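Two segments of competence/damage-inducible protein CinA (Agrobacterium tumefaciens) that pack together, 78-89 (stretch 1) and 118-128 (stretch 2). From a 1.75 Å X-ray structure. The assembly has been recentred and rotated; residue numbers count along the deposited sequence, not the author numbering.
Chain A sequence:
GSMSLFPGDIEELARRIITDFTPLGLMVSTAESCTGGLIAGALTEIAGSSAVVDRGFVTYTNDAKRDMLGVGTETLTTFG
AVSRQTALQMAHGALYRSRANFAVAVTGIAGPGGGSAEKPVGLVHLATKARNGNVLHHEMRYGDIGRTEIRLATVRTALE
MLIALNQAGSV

Stretch 1 78-89: TFGAVSRQTALQ
Stretch 2, residues 118-128: EKPVGLVHLAT

How do the two backbones lie against each other? Stretch 1 leaves a helix at Gly80, runs through a short loop and re-enters a helix at Arg84, which continues past Gln89. Stretch 2 makes a type II turn from Pro120 to Leu123, closed by Leu123 N to Pro120 O at 3.1 Å, then extends as a strand from Leu123 through Thr128. Helix and strand run in roughly the same direction, 33° apart, and their axes approach to 7.2 Å. In register, the CA atoms of Arg84 and His125 stand 5.8 Å apart, and those of Ala87 and Ala127 5.6 Å. So close an approach suits alanine: Ala87 CB and Ala127 CB meet at 3.9 Å; the Ala127 CB also lies 3.7 Å from Ala87 O. Leu88 (m, chi2 t) starts away from the strand, but its CD2 comes to 4.1 Å from Ala127 CB.

What fills the space at the start of the helix? The His125 ring does, with chi1 m and chi2 -79°; its CA-to-CB bond points toward stretch 1. Ser83 C and Arg84 N lie over one face, at 3.5 Å from His125 CG and 3.4 Å from His125 ND1; the latter pair has too poor an angle for a hydrogen bond, and ND1 is satisfied elsewhere in the structure. Val82 (t) sits at the ring edge, its CG1 3.9 Å from His125 CD2 and 3.7 Å from Leu123 CD2. Leu123 (t, chi2 p) thus meets the same valine methyl as the imidazole.

What shapes the loop that carries Val82? Gly80 has phi 95° and psi 163°, where a CB would jam against the preceding carbonyl oxygen. Gly80 O accepts from Ser83 OG at 3.0 Å and from Thr86 OG1 at 2.8 Å. Ser83 (p) caps the helix: Thr86 N donates to Ser83 OG at 3.0 Å, nearly straight at 164°. Both polar side chains are buried, and these bonds serve their hydroxyls within the loop and first turn.

What does the lysine before the turn add? The CA-to-CB bond of Lys119 points toward stretch 1, and the chain (m, t, t, p) lays its CE 3.1 Å from Val82 O and 3.9 Å from Phe79 O. A water donates to Phe79 O at 2.6 Å and accepts a weak bond from Lys119 NZ at 3.3 Å. No direct hydrogen bond crosses between the stretches; of the 410 Å² buried, both sides summed, His125 (86 Å²) and Val82 (79 Å²) give the largest shares.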

# COMPACT_ATOMS: atom_id res chain seq x y z
N THR A 78 -13.53 18.92 11.37
CA THR A 78 -14.16 20.06 10.68
C THR A 78 -14.51 19.75 9.22
O THR A 78 -15.65 19.97 8.79
CB THR A 78 -13.31 21.33 10.72
OG1 THR A 78 -12.94 21.60 12.07
CG2 THR A 78 -14.08 22.53 10.21
N PHE A 79 -13.52 19.24 8.47
CA PHE A 79 -13.70 19.03 7.03
C PHE A 79 -14.03 17.58 6.63
O PHE A 79 -14.58 17.34 5.56
CB PHE A 79 -12.47 19.56 6.27
CG PHE A 79 -12.22 21.03 6.49
CD1 PHE A 79 -13.01 21.98 5.85
CD2 PHE A 79 -11.20 21.46 7.34
CE1 PHE A 79 -12.78 23.35 6.04
CE2 PHE A 79 -10.97 22.82 7.55
CZ PHE A 79 -11.76 23.77 6.89
N GLY A 80 -13.72 16.63 7.51
CA GLY A 80 -13.98 15.21 7.27
C GLY A 80 -12.73 14.56 6.68
O GLY A 80 -11.83 15.25 6.22
N ALA A 81 -12.70 13.22 6.73
CA ALA A 81 -11.61 12.43 6.16
C ALA A 81 -11.59 12.61 4.66
O ALA A 81 -10.53 12.67 4.05
CB ALA A 81 -11.76 10.96 6.53
N VAL A 82 -12.79 12.69 4.07
CA VAL A 82 -12.95 12.94 2.63
C VAL A 82 -13.15 14.43 2.36
O VAL A 82 -14.29 14.96 2.40
CB VAL A 82 -14.11 12.11 2.02
CG1 VAL A 82 -14.24 12.39 0.49
CG2 VAL A 82 -13.88 10.62 2.27
N SER A 83 -12.04 15.11 2.11
CA SER A 83 -12.07 16.57 1.89
C SER A 83 -10.79 17.02 1.20
O SER A 83 -9.75 16.34 1.26
CB SER A 83 -12.23 17.31 3.25
OG SER A 83 -11.07 17.23 4.07
N ARG A 84 -10.86 18.18 0.56
CA ARG A 84 -9.70 18.82 -0.03
C ARG A 84 -8.61 19.01 1.04
O ARG A 84 -7.44 18.68 0.81
CB ARG A 84 -10.13 20.15 -0.65
CG ARG A 84 -9.02 20.99 -1.20
CD ARG A 84 -9.49 22.41 -1.46
NE ARG A 84 -8.35 23.23 -1.87
CZ ARG A 84 -7.63 23.98 -1.04
NH1 ARG A 84 -7.94 24.03 0.26
NH2 ARG A 84 -6.59 24.67 -1.50
N GLN A 85 -9.01 19.48 2.22
CA GLN A 85 -8.09 19.75 3.32
C GLN A 85 -7.33 18.51 3.82
O GLN A 85 -6.12 18.57 4.06
CB GLN A 85 -8.82 20.44 4.49
CG GLN A 85 -9.32 21.85 4.13
CD GLN A 85 -10.67 21.87 3.36
OE1 GLN A 85 -11.27 20.83 3.06
NE2 GLN A 85 -11.13 23.09 3.05
N THR A 86 -8.04 17.40 4.01
CA THR A 86 -7.40 16.15 4.42
C THR A 86 -6.43 15.70 3.33
O THR A 86 -5.33 15.33 3.64
CB THR A 86 -8.41 15.05 4.80
OG1 THR A 86 -9.09 15.47 6.01
CG2 THR A 86 -7.70 13.72 5.07
N ALA A 87 -6.84 15.81 2.06
CA ALA A 87 -5.97 15.39 0.95
C ALA A 87 -4.65 16.16 0.93
O ALA A 87 -3.57 15.56 0.83
CB ALA A 87 -6.69 15.50 -0.40
N LEU A 88 -4.77 17.49 1.04
CA LEU A 88 -3.59 18.35 1.11
C LEU A 88 -2.68 17.98 2.28
O LEU A 88 -1.47 17.89 2.07
CB LEU A 88 -3.99 19.82 1.20
CG LEU A 88 -4.69 20.40 -0.03
CD1 LEU A 88 -5.16 21.82 0.31
CD2 LEU A 88 -3.72 20.41 -1.20
N GLN A 89 -3.21 17.75 3.47
CA GLN A 89 -2.38 17.39 4.63
C GLN A 89 -1.72 16.02 4.50
O GLN A 89 -0.55 15.85 4.85
CB GLN A 89 -3.16 17.48 5.93
CG GLN A 89 -3.45 18.94 6.27
CD GLN A 89 -4.01 19.13 7.64
OE1 GLN A 89 -4.43 18.18 8.29
NE2 GLN A 89 -4.05 20.38 8.09
N GLU A 118 -24.02 15.20 0.26
CA GLU A 118 -22.87 16.08 0.23
C GLU A 118 -21.62 15.30 -0.17
O GLU A 118 -20.78 15.83 -0.87
CB GLU A 118 -22.63 16.73 1.59
CG GLU A 118 -23.80 17.63 2.02
CD GLU A 118 -24.84 16.94 2.90
OE1 GLU A 118 -25.16 15.73 2.73
OE2 GLU A 118 -25.34 17.66 3.80
N LYS A 119 -21.50 14.06 0.30
CA LYS A 119 -20.30 13.25 0.02
C LYS A 119 -20.76 11.88 -0.53
O LYS A 119 -20.86 10.90 0.21
CB LYS A 119 -19.42 13.13 1.28
CG LYS A 119 -18.89 14.49 1.80
CD LYS A 119 -17.94 14.35 2.94
CE LYS A 119 -17.21 15.66 3.25
NZ LYS A 119 -18.14 16.70 3.73
N PRO A 120 -21.11 11.83 -1.82
CA PRO A 120 -21.65 10.59 -2.38
C PRO A 120 -20.57 9.54 -2.63
O PRO A 120 -19.37 9.88 -2.74
CB PRO A 120 -22.25 11.03 -3.71
CG PRO A 120 -21.46 12.29 -4.10
CD PRO A 120 -21.05 12.94 -2.81
N VAL A 121 -20.99 8.29 -2.72
CA VAL A 121 -20.10 7.25 -3.24
C VAL A 121 -19.50 7.74 -4.56
O VAL A 121 -20.20 8.32 -5.39
CB VAL A 121 -20.86 5.90 -3.40
CG1 VAL A 121 -19.93 4.82 -4.03
CG2 VAL A 121 -21.40 5.43 -2.01
N GLY A 122 -18.18 7.54 -4.73
CA GLY A 122 -17.50 7.96 -5.95
C GLY A 122 -16.79 9.32 -5.86
O GLY A 122 -16.05 9.70 -6.78
N LEU A 123 -17.03 10.04 -4.77
CA LEU A 123 -16.34 11.30 -4.51
C LEU A 123 -14.93 11.00 -4.02
O LEU A 123 -14.76 10.26 -3.05
CB LEU A 123 -17.07 12.11 -3.42
CG LEU A 123 -16.26 13.29 -2.86
CD1 LEU A 123 -16.07 14.38 -3.90
CD2 LEU A 123 -16.90 13.85 -1.60
N VAL A 124 -13.93 11.57 -4.68
CA VAL A 124 -12.55 11.30 -4.27
C VAL A 124 -11.79 12.62 -4.37
O VAL A 124 -11.91 13.33 -5.36
CB VAL A 124 -11.85 10.25 -5.19
CG1 VAL A 124 -10.34 10.07 -4.80
CG2 VAL A 124 -12.58 8.89 -5.20
N HIS A 125 -11.03 12.93 -3.33
CA HIS A 125 -10.15 14.10 -3.34
C HIS A 125 -8.72 13.59 -3.54
O HIS A 125 -8.28 12.68 -2.83
CB HIS A 125 -10.26 14.87 -2.02
CG HIS A 125 -11.51 15.71 -1.94
ND1 HIS A 125 -11.62 16.93 -2.56
CD2 HIS A 125 -12.71 15.46 -1.37
CE1 HIS A 125 -12.83 17.42 -2.35
NE2 HIS A 125 -13.50 16.55 -1.62
N LEU A 126 -8.03 14.16 -4.53
CA LEU A 126 -6.64 13.77 -4.83
C LEU A 126 -5.78 15.01 -4.73
O LEU A 126 -6.18 16.12 -5.17
CB LEU A 126 -6.50 13.14 -6.22
CG LEU A 126 -7.32 11.90 -6.57
CD1 LEU A 126 -8.68 12.31 -7.16
CD2 LEU A 126 -6.56 11.04 -7.55
N ALA A 127 -4.57 14.83 -4.19
CA ALA A 127 -3.63 15.96 -4.08
C ALA A 127 -2.24 15.41 -4.35
O ALA A 127 -1.88 14.32 -3.90
CB ALA A 127 -3.69 16.59 -2.70
N THR A 128 -1.45 16.18 -5.10
CA THR A 128 -0.03 15.88 -5.25
C THR A 128 0.80 17.08 -4.81
O THR A 128 0.42 18.23 -5.09
CB THR A 128 0.33 15.50 -6.70
OG1 THR A 128 -0.08 16.57 -7.58
CG2 THR A 128 -0.37 14.23 -7.13
O HOH W 1 -15.68 18.96 3.78